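Local coordinates for Rod shape determining protein RodA (PDB 6BAR) that probably polymerises lipid-linked peptidoglycan precursors in the bacterial membrane, supplying new glycan strands for cell-wall elongation, at residues L65-S76 against L109-K120; P136-L147 against V159-V167. All blocks are in the same frame, centred on the assembly; numbering follows the deposited sequence.

Interaction 1: L65-S76 against L109-K120; sequences LFGLAYPLYGAS and LAKLGLLLALAK
Leu116 and Lys120 fit as knobs into holes on residues 65-76, where two helices of this SEDS-family membrane bundle pack roughly antiparallel, segments 69-76 and 109-120 meeting at 143° with their axes 7.8 Å apart. Small residues bring the backbones close: the CA atoms of Tyr73 and Gly113 are 4.2 Å apart, and Ala117 CB rests on Tyr73 CB. Among the apolar contacts, the two branches of Leu116 divide the work. CD1 crosses Leu65 CD1 at about a right angle, whereas CD2 lies over one face of the Phe66 ring in a CH-pi contact, 4.1 Å from the centroid; Ala119 CB and Lys120 CB flank the edge of that ring. A serine in place of Phe66 would probably open a gap beside Leu116 CD2 and Ala119 CB. The polar contacts belong to Lys120, whose chain is fully extended from a CG anti to the backbone N (chi1 -178°). It lays CD over a face of Tyr70 and brings NZ into an off-centre cation-pi contact, 4.8 Å from the Tyr70 centroid, and a weak hydrogen bond to Phe66 O. At the far end, Leu109 CG packs 3.7 Å from Ser76 CB.

Interaction 2: P136-L147 against V159-V167; sequences PALLTLPVVGLL and VLFGVFVVV
Thr140 faces Val163 across the interface between the two helices, and its side chain reads outward from a CB that lies 4.2 Å from Val163 CG2. From there the chain forks. The methyl branch, CG2, stands anti to the backbone N and meets the same Val163 CG2 at 3.9 Å, with Leu160 CD1 and Val159 CG1 a little farther off. The hydroxyl branch takes the other position, beside the backbone N (chi1 -57°), where OG1 folds back along its own helix and donates to Pro136 O at 2.8 Å while its outer side rests against both methyls of Val163. Pro136 O thus carries two donors, since Thr140 N reaches it as well; the two arrive from opposite faces of the carbonyl plane, OG1 tilted 26° out of it. The hydroxyl is in this way satisfied within its helix, and what it offers Val163 is packing.

These residues belong to a helical hairpin of the membrane bundle, helices 131-148 and 153-170, whose segments 136-147 and 159-167 run antiparallel at 165° with axes 10.7 Å apart. The first is kinked where the nitrogens of Pro136, Pro142 and Val143 make no bond to the preceding turn, the two prolines having no N-H to give. At this separation side chains alone make the contact. Toward the turn of the hairpin, Val159 enters as a knob among Thr140, Val143, Val144 and Leu147: its CG1 approaches the methyls of Val143 and Val144, and its CG2 lies 3.7 Å from Leu147 CD1. Leu114 of helix 106-121 fills part of the groove from the side, touching Thr140. At the other end Val167 CG2 meets the ring of Pro136, 4.0 Å from CG, and the two side chains cross at about a right angle.

Overall arrangement
Interactions 1 and 2 follow each other along the chain, the first closing before the second opens, with centres about 12 Å apart and each about 14 Å from the centre of the chain. Helices 106-121 and 131-148 are consecutive, and the two contacts meet through them. Leu114, which lies beside Tyr73 in interaction 1, extends its CD2 to Val159 and Val163 of interaction 2, so one leucine packs in both. A probable hydrogen bond from Tyr73 OH to Leu139 O also joins them, using a carbonyl that Val143 N does not reach where the helix kinks. Helices 69-86, 106-121, 131-148 and 153-170, successive along the chain, thus pack as one cluster within the membrane bundle.

Interaction 1: L65-S76 against L109-K120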
loop_
_atom_site.group_PDB
_atom_site.type_symbol
_atom_site.label_atom_id
_atom_site.label_comp_id
_atom_site.label_asym_id
_atom_site.label_seq_id
_atom_site.Cartn_x
_atom_site.Cartn_y
_atom_site.Cartn_z
ATOM N N LEU A 65 -5.364 8.145 -16.449
ATOM C CA LEU A 65 -5.361 7.502 -15.138
ATOM C C LEU A 65 -6.512 7.995 -14.270
ATOM O O LEU A 65 -7.192 7.199 -13.614
ATOM C CB LEU A 65 -4.022 7.739 -14.435
ATOM C CG LEU A 65 -3.857 7.044 -13.075
ATOM C CD1 LEU A 65 -3.998 5.544 -13.237
ATOM C CD2 LEU A 65 -2.530 7.379 -12.406
ATOM N N PHE A 66 -6.747 9.306 -14.239
ATOM C CA PHE A 66 -7.885 9.798 -13.473
ATOM C C PHE A 66 -9.201 9.680 -14.230
ATOM O O PHE A 66 -10.263 9.802 -13.611
ATOM C CB PHE A 66 -7.660 11.244 -13.035
ATOM C CG PHE A 66 -6.926 11.369 -11.735
ATOM C CD1 PHE A 66 -5.557 11.174 -11.682
ATOM C CD2 PHE A 66 -7.603 11.676 -10.560
ATOM C CE1 PHE A 66 -4.864 11.287 -10.488
ATOM C CE2 PHE A 66 -6.915 11.791 -9.356
ATOM C CZ PHE A 66 -5.542 11.597 -9.321
ATOM N N GLY A 67 -9.166 9.445 -15.545
ATOM C CA GLY A 67 -10.382 9.052 -16.229
ATOM C C GLY A 67 -10.861 7.677 -15.829
ATOM O O GLY A 67 -12.066 7.408 -15.875
ATOM N N LEU A 68 -9.935 6.807 -15.434
ATOM C CA LEU A 68 -10.225 5.461 -14.945
ATOM C C LEU A 68 -10.511 5.409 -13.452
ATOM O O LEU A 68 -10.548 4.313 -12.885
ATOM C CB LEU A 68 -9.055 4.531 -15.244
ATOM C CG LEU A 68 -8.839 4.255 -16.721
ATOM C CD1 LEU A 68 -7.580 3.436 -16.913
ATOM C CD2 LEU A 68 -10.057 3.531 -17.246
ATOM N N ALA A 69 -10.699 6.560 -12.804
ATOM C CA ALA A 69 -10.847 6.569 -11.353
ATOM C C ALA A 69 -12.092 5.805 -10.918
ATOM O O ALA A 69 -12.052 5.036 -9.951
ATOM C CB ALA A 69 -10.894 8.008 -10.841
ATOM N N TYR A 70 -13.196 5.995 -11.624
ATOM C CA TYR A 70 -14.467 5.386 -11.259
ATOM C C TYR A 70 -14.584 3.955 -11.793
ATOM O O TYR A 70 -15.057 3.071 -11.061
ATOM C CB TYR A 70 -15.623 6.269 -11.745
ATOM C CG TYR A 70 -15.710 7.627 -11.052
ATOM C CD1 TYR A 70 -15.126 7.836 -9.802
ATOM C CD2 TYR A 70 -16.377 8.695 -11.642
ATOM C CE1 TYR A 70 -15.206 9.072 -9.162
ATOM C CE2 TYR A 70 -16.460 9.930 -11.008
ATOM C CZ TYR A 70 -15.872 10.111 -9.769
ATOM O OH TYR A 70 -15.955 11.335 -9.142
ATOM N N PRO A 71 -14.169 3.667 -13.042
ATOM C CA PRO A 71 -14.187 2.260 -13.484
ATOM C C PRO A 71 -13.296 1.347 -12.656
ATOM O O PRO A 71 -13.698 0.215 -12.352
ATOM C CB PRO A 71 -13.720 2.345 -14.945
ATOM C CG PRO A 71 -14.088 3.700 -15.377
ATOM C CD PRO A 71 -13.877 4.571 -14.172
ATOM N N LEU A 72 -12.096 1.793 -12.276
ATOM C CA LEU A 72 -11.257 0.926 -11.455
ATOM C C LEU A 72 -11.889 0.673 -10.091
ATOM O O LEU A 72 -11.804 -0.447 -9.571
ATOM C CB LEU A 72 -9.852 1.520 -11.317
ATOM C CG LEU A 72 -9.047 1.563 -12.625
ATOM C CD1 LEU A 72 -7.621 2.042 -12.382
ATOM C CD2 LEU A 72 -9.054 0.218 -13.341
ATOM N N TYR A 73 -12.558 1.679 -9.521
ATOM C CA TYR A 73 -13.245 1.502 -8.244
ATOM C C TYR A 73 -14.372 0.481 -8.359
ATOM O O TYR A 73 -14.518 -0.406 -7.507
ATOM C CB TYR A 73 -13.781 2.847 -7.754
ATOM C CG TYR A 73 -14.706 2.766 -6.556
ATOM C CD1 TYR A 73 -14.194 2.685 -5.268
ATOM C CD2 TYR A 73 -16.085 2.792 -6.714
ATOM C CE1 TYR A 73 -15.030 2.623 -4.171
ATOM C CE2 TYR A 73 -16.931 2.733 -5.624
ATOM C CZ TYR A 73 -16.398 2.649 -4.353
ATOM O OH TYR A 73 -17.231 2.589 -3.261
ATOM N N GLY A 74 -15.191 0.602 -9.403
ATOM C CA GLY A 74 -16.242 -0.383 -9.606
ATOM C C GLY A 74 -15.703 -1.789 -9.800
ATOM O O GLY A 74 -16.269 -2.757 -9.288
ATOM N N ALA A 75 -14.603 -1.922 -10.550
ATOM C CA ALA A 75 -14.036 -3.246 -10.805
ATOM C C ALA A 75 -13.438 -3.850 -9.543
ATOM O O ALA A 75 -13.506 -5.067 -9.332
ATOM C CB ALA A 75 -12.989 -3.163 -11.912
ATOM N N SER A 76 -12.865 -3.017 -8.677
ATOM C CA SER A 76 -12.381 -3.539 -7.408
ATOM C C SER A 76 -13.538 -3.926 -6.496
ATOM O O SER A 76 -13.441 -4.910 -5.758
ATOM C CB SER A 76 -11.465 -2.528 -6.730
ATOM O OG SER A 76 -12.076 -1.257 -6.599
ATOM N N LEU A 109 -6.130 -3.829 -5.639
ATOM C CA LEU A 109 -6.965 -3.112 -6.593
ATOM C C LEU A 109 -7.976 -2.223 -5.882
ATOM O O LEU A 109 -8.250 -1.105 -6.331
ATOM C CB LEU A 109 -7.678 -4.108 -7.508
ATOM C CG LEU A 109 -8.458 -3.510 -8.676
ATOM C CD1 LEU A 109 -7.539 -2.639 -9.506
ATOM C CD2 LEU A 109 -9.071 -4.613 -9.521
ATOM N N ALA A 110 -8.534 -2.695 -4.764
ATOM C CA ALA A 110 -9.451 -1.862 -3.991
ATOM C C ALA A 110 -8.752 -0.613 -3.471
ATOM O O ALA A 110 -9.278 0.498 -3.593
ATOM C CB ALA A 110 -10.049 -2.658 -2.834
ATOM N N LYS A 111 -7.569 -0.776 -2.879
ATOM C CA LYS A 111 -6.854 0.376 -2.334
ATOM C C LYS A 111 -6.608 1.424 -3.413
ATOM O O LYS A 111 -6.953 2.604 -3.244
ATOM C CB LYS A 111 -5.532 -0.059 -1.692
ATOM C CG LYS A 111 -5.688 -1.012 -0.506
ATOM C CD LYS A 111 -4.466 -1.010 0.410
ATOM C CE LYS A 111 -3.229 -1.533 -0.282
ATOM N NZ LYS A 111 -3.334 -2.980 -0.590
ATOM N N LEU A 112 -6.042 1.006 -4.551
ATOM C CA LEU A 112 -5.738 1.978 -5.603
ATOM C C LEU A 112 -7.011 2.590 -6.190
ATOM O O LEU A 112 -7.089 3.812 -6.380
ATOM C CB LEU A 112 -4.876 1.334 -6.695
ATOM C CG LEU A 112 -3.526 0.800 -6.187
ATOM C CD1 LEU A 112 -2.661 0.195 -7.295
ATOM C CD2 LEU A 112 -2.755 1.881 -5.427
ATOM N N GLY A 113 -8.024 1.763 -6.466
ATOM C CA GLY A 113 -9.266 2.281 -7.012
ATOM C C GLY A 113 -9.961 3.261 -6.089
ATOM O O GLY A 113 -10.463 4.291 -6.540
ATOM N N LEU A 114 -9.996 2.967 -4.789
ATOM C CA LEU A 114 -10.635 3.885 -3.852
ATOM C C LEU A 114 -9.840 5.174 -3.715
ATOM O O LEU A 114 -10.431 6.256 -3.637
ATOM C CB LEU A 114 -10.818 3.233 -2.481
ATOM C CG LEU A 114 -11.585 4.107 -1.474
ATOM C CD1 LEU A 114 -12.937 4.515 -2.036
ATOM C CD2 LEU A 114 -11.760 3.394 -0.147
ATOM N N LEU A 115 -8.505 5.088 -3.686
ATOM C CA LEU A 115 -7.701 6.307 -3.633
ATOM C C LEU A 115 -7.985 7.198 -4.837
ATOM O O LEU A 115 -8.243 8.398 -4.686
ATOM C CB LEU A 115 -6.213 5.961 -3.540
ATOM C CG LEU A 115 -5.709 5.504 -2.165
ATOM C CD1 LEU A 115 -4.232 5.147 -2.208
ATOM C CD2 LEU A 115 -5.965 6.577 -1.117
ATOM N N LEU A 116 -7.991 6.615 -6.041
ATOM C CA LEU A 116 -8.277 7.394 -7.247
ATOM C C LEU A 116 -9.692 7.961 -7.229
ATOM O O LEU A 116 -9.901 9.147 -7.519
ATOM C CB LEU A 116 -8.066 6.538 -8.493
ATOM C CG LEU A 116 -6.599 6.314 -8.857
ATOM C CD1 LEU A 116 -6.446 5.371 -10.044
ATOM C CD2 LEU A 116 -5.941 7.651 -9.140
ATOM N N ALA A 117 -10.683 7.127 -6.900
ATOM C CA ALA A 117 -12.074 7.568 -6.922
ATOM C C ALA A 117 -12.313 8.698 -5.930
ATOM O O ALA A 117 -12.970 9.693 -6.254
ATOM C CB ALA A 117 -13.004 6.388 -6.634
ATOM N N LEU A 118 -11.783 8.568 -4.711
ATOM C CA LEU A 118 -11.991 9.607 -3.710
ATOM C C LEU A 118 -11.231 10.877 -4.068
ATOM O O LEU A 118 -11.754 11.986 -3.893
ATOM C CB LEU A 118 -11.582 9.092 -2.331
ATOM C CG LEU A 118 -12.295 9.752 -1.145
ATOM C CD1 LEU A 118 -13.811 9.634 -1.286
ATOM C CD2 LEU A 118 -11.834 9.156 0.172
ATOM N N ALA A 119 -10.009 10.742 -4.594
ATOM C CA ALA A 119 -9.261 11.923 -5.011
ATOM C C ALA A 119 -10.000 12.690 -6.100
ATOM O O ALA A 119 -10.113 13.919 -6.029
ATOM C CB ALA A 119 -7.863 11.527 -5.489
ATOM N N LYS A 120 -10.522 11.983 -7.111
ATOM C CA LYS A 120 -11.218 12.667 -8.200
ATOM C C LYS A 120 -12.540 13.262 -7.727
ATOM O O LYS A 120 -12.851 14.416 -8.039
ATOM C CB LYS A 120 -11.448 11.717 -9.378
ATOM C CG LYS A 120 -12.133 12.375 -10.580
ATOM C CD LYS A 120 -12.476 11.365 -11.682
ATOM C CE LYS A 120 -13.135 12.040 -12.894
ATOM N NZ LYS A 120 -13.466 11.079 -13.993
#

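Interaction 2: P136-L147 against V159-V167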
loop_
_atom_site.group_PDB
_atom_site.type_symbol
_atom_site.label_atom_id
_atom_site.label_comp_id
_atom_site.label_asym_id
_atom_site.label_seq_id
_atom_site.Cartn_x
_atom_site.Cartn_y
_atom_site.Cartn_z
ATOM N N PRO A 136 -17.467 10.324 1.052
ATOM C CA PRO A 136 -16.452 9.342 1.470
ATOM C C PRO A 136 -17.058 8.125 2.137
ATOM O O PRO A 136 -16.549 7.011 1.959
ATOM C CB PRO A 136 -15.562 10.130 2.441
ATOM C CG PRO A 136 -15.883 11.547 2.212
ATOM C CD PRO A 136 -17.301 11.604 1.766
ATOM N N ALA A 137 -18.146 8.304 2.890
ATOM C CA ALA A 137 -18.838 7.171 3.492
ATOM C C ALA A 137 -19.345 6.199 2.433
ATOM O O ALA A 137 -19.036 5.006 2.477
ATOM C CB ALA A 137 -19.997 7.663 4.362
ATOM N N LEU A 138 -20.160 6.673 1.490
ATOM C CA LEU A 138 -20.737 5.728 0.540
ATOM C C LEU A 138 -19.721 5.222 -0.468
ATOM O O LEU A 138 -20.011 4.250 -1.174
ATOM C CB LEU A 138 -21.931 6.341 -0.195
ATOM C CG LEU A 138 -21.761 7.608 -1.038
ATOM C CD1 LEU A 138 -21.469 7.304 -2.511
ATOM C CD2 LEU A 138 -23.005 8.472 -0.891
ATOM N N LEU A 139 -18.547 5.842 -0.561
ATOM C CA LEU A 139 -17.510 5.286 -1.416
ATOM C C LEU A 139 -16.588 4.314 -0.688
ATOM O O LEU A 139 -15.998 3.444 -1.337
ATOM C CB LEU A 139 -16.681 6.412 -2.042
ATOM C CG LEU A 139 -17.391 7.216 -3.132
ATOM C CD1 LEU A 139 -16.437 8.249 -3.678
ATOM C CD2 LEU A 139 -17.898 6.301 -4.244
ATOM N N THR A 140 -16.458 4.429 0.639
ATOM C CA THR A 140 -15.594 3.559 1.429
ATOM C C THR A 140 -16.327 2.371 2.033
ATOM O O THR A 140 -15.754 1.279 2.125
ATOM C CB THR A 140 -14.937 4.356 2.565
ATOM O OG1 THR A 140 -14.215 5.467 2.024
ATOM C CG2 THR A 140 -13.980 3.469 3.363
ATOM N N LEU A 141 -17.571 2.557 2.470
ATOM C CA LEU A 141 -18.264 1.487 3.177
ATOM C C LEU A 141 -18.401 0.214 2.355
ATOM O O LEU A 141 -18.174 -0.863 2.923
ATOM C CB LEU A 141 -19.627 1.983 3.675
ATOM C CG LEU A 141 -19.550 2.926 4.881
ATOM C CD1 LEU A 141 -20.937 3.342 5.328
ATOM C CD2 LEU A 141 -18.777 2.295 6.035
ATOM N N PRO A 142 -18.749 0.239 1.062
ATOM C CA PRO A 142 -18.756 -1.034 0.317
ATOM C C PRO A 142 -17.414 -1.748 0.347
ATOM O O PRO A 142 -17.369 -2.973 0.522
ATOM C CB PRO A 142 -19.153 -0.601 -1.102
ATOM C CG PRO A 142 -19.921 0.652 -0.906
ATOM C CD PRO A 142 -19.220 1.355 0.220
ATOM N N VAL A 143 -16.310 -1.005 0.241
ATOM C CA VAL A 143 -14.988 -1.630 0.245
ATOM C C VAL A 143 -14.680 -2.228 1.613
ATOM O O VAL A 143 -14.286 -3.393 1.716
ATOM C CB VAL A 143 -13.909 -0.622 -0.188
ATOM C CG1 VAL A 143 -12.546 -1.299 -0.258
ATOM C CG2 VAL A 143 -14.270 -0.012 -1.531
ATOM N N VAL A 144 -14.854 -1.448 2.684
ATOM C CA VAL A 144 -14.523 -1.951 4.017
ATOM C C VAL A 144 -15.441 -3.106 4.404
ATOM O O VAL A 144 -15.012 -4.078 5.041
ATOM C CB VAL A 144 -14.574 -0.806 5.048
ATOM C CG1 VAL A 144 -14.822 -1.349 6.448
ATOM C CG2 VAL A 144 -13.275 -0.013 5.017
ATOM N N GLY A 145 -16.711 -3.030 4.006
ATOM C CA GLY A 145 -17.640 -4.107 4.301
ATOM C C GLY A 145 -17.301 -5.388 3.566
ATOM O O GLY A 145 -17.320 -6.472 4.152
ATOM N N LEU A 146 -16.972 -5.287 2.273
ATOM C CA LEU A 146 -16.539 -6.479 1.553
ATOM C C LEU A 146 -15.160 -6.951 1.998
ATOM O O LEU A 146 -14.797 -8.103 1.740
ATOM C CB LEU A 146 -16.546 -6.230 0.046
ATOM C CG LEU A 146 -17.850 -6.571 -0.671
ATOM C CD1 LEU A 146 -19.009 -5.782 -0.090
ATOM C CD2 LEU A 146 -17.709 -6.288 -2.150
ATOM N N LEU A 147 -14.382 -6.091 2.650
ATOM C CA LEU A 147 -13.133 -6.550 3.241
ATOM C C LEU A 147 -13.368 -7.266 4.564
ATOM O O LEU A 147 -12.572 -8.135 4.931
ATOM C CB LEU A 147 -12.158 -5.378 3.426
ATOM C CG LEU A 147 -11.352 -4.868 2.222
ATOM C CD1 LEU A 147 -10.491 -3.665 2.599
ATOM C CD2 LEU A 147 -10.499 -5.977 1.607
ATOM N N VAL A 159 -7.196 0.559 4.281
ATOM C CA VAL A 159 -8.125 1.318 3.450
ATOM C C VAL A 159 -8.734 2.469 4.239
ATOM O O VAL A 159 -8.718 3.626 3.795
ATOM C CB VAL A 159 -9.210 0.388 2.883
ATOM C CG1 VAL A 159 -10.361 1.200 2.317
ATOM C CG2 VAL A 159 -8.616 -0.527 1.820
ATOM N N LEU A 160 -9.284 2.168 5.418
ATOM C CA LEU A 160 -9.948 3.194 6.213
ATOM C C LEU A 160 -8.981 4.304 6.595
ATOM O O LEU A 160 -9.330 5.489 6.531
ATOM C CB LEU A 160 -10.570 2.569 7.462
ATOM C CG LEU A 160 -11.537 3.439 8.270
ATOM C CD1 LEU A 160 -12.570 4.103 7.363
ATOM C CD2 LEU A 160 -12.226 2.608 9.337
ATOM N N PHE A 161 -7.755 3.948 6.982
ATOM C CA PHE A 161 -6.799 4.967 7.373
ATOM C C PHE A 161 -6.372 5.814 6.184
ATOM O O PHE A 161 -6.168 7.026 6.325
ATOM C CB PHE A 161 -5.586 4.326 8.029
ATOM C CG PHE A 161 -4.533 5.307 8.379
ATOM C CD1 PHE A 161 -4.620 6.032 9.550
ATOM C CD2 PHE A 161 -3.472 5.538 7.518
ATOM C CE1 PHE A 161 -3.655 6.953 9.871
ATOM C CE2 PHE A 161 -2.504 6.457 7.831
ATOM C CZ PHE A 161 -2.593 7.169 9.010
ATOM N N GLY A 162 -6.219 5.202 5.013
ATOM C CA GLY A 162 -6.004 5.989 3.814
ATOM C C GLY A 162 -7.106 7.008 3.597
ATOM O O GLY A 162 -6.831 8.194 3.381
ATOM N N VAL A 163 -8.364 6.558 3.651
ATOM C CA VAL A 163 -9.491 7.477 3.501
ATOM C C VAL A 163 -9.410 8.583 4.540
ATOM O O VAL A 163 -9.700 9.750 4.253
ATOM C CB VAL A 163 -10.831 6.723 3.591
ATOM C CG1 VAL A 163 -11.981 7.719 3.686
ATOM C CG2 VAL A 163 -11.018 5.829 2.386
ATOM N N PHE A 164 -9.018 8.233 5.766
ATOM C CA PHE A 164 -8.829 9.254 6.787
ATOM C C PHE A 164 -7.819 10.293 6.330
ATOM O O PHE A 164 -8.030 11.496 6.496
ATOM C CB PHE A 164 -8.374 8.633 8.107
ATOM C CG PHE A 164 -7.636 9.601 8.993
ATOM C CD1 PHE A 164 -8.322 10.564 9.716
ATOM C CD2 PHE A 164 -6.253 9.564 9.083
ATOM C CE1 PHE A 164 -7.643 11.468 10.516
ATOM C CE2 PHE A 164 -5.569 10.464 9.880
ATOM C CZ PHE A 164 -6.266 11.415 10.598
ATOM N N VAL A 165 -6.699 9.845 5.768
ATOM C CA VAL A 165 -5.650 10.789 5.385
ATOM C C VAL A 165 -6.148 11.706 4.270
ATOM O O VAL A 165 -5.944 12.926 4.305
ATOM C CB VAL A 165 -4.369 10.035 4.985
ATOM C CG1 VAL A 165 -3.312 10.991 4.477
ATOM C CG2 VAL A 165 -3.833 9.250 6.176
ATOM N N VAL A 166 -6.827 11.127 3.275
ATOM C CA VAL A 166 -7.380 11.917 2.171
ATOM C C VAL A 166 -8.343 12.972 2.702
ATOM O O VAL A 166 -8.249 14.161 2.364
ATOM C CB VAL A 166 -8.075 11.000 1.149
ATOM C CG1 VAL A 166 -8.898 11.814 0.147
ATOM C CG2 VAL A 166 -7.058 10.129 0.442
ATOM N N VAL A 167 -9.288 12.547 3.540
ATOM C CA VAL A 167 -10.261 13.475 4.098
ATOM C C VAL A 167 -9.569 14.547 4.942
ATOM O O VAL A 167 -9.862 15.739 4.804
ATOM C CB VAL A 167 -11.325 12.689 4.890
ATOM C CG1 VAL A 167 -12.051 13.579 5.877
ATOM C CG2 VAL A 167 -12.323 12.030 3.930
#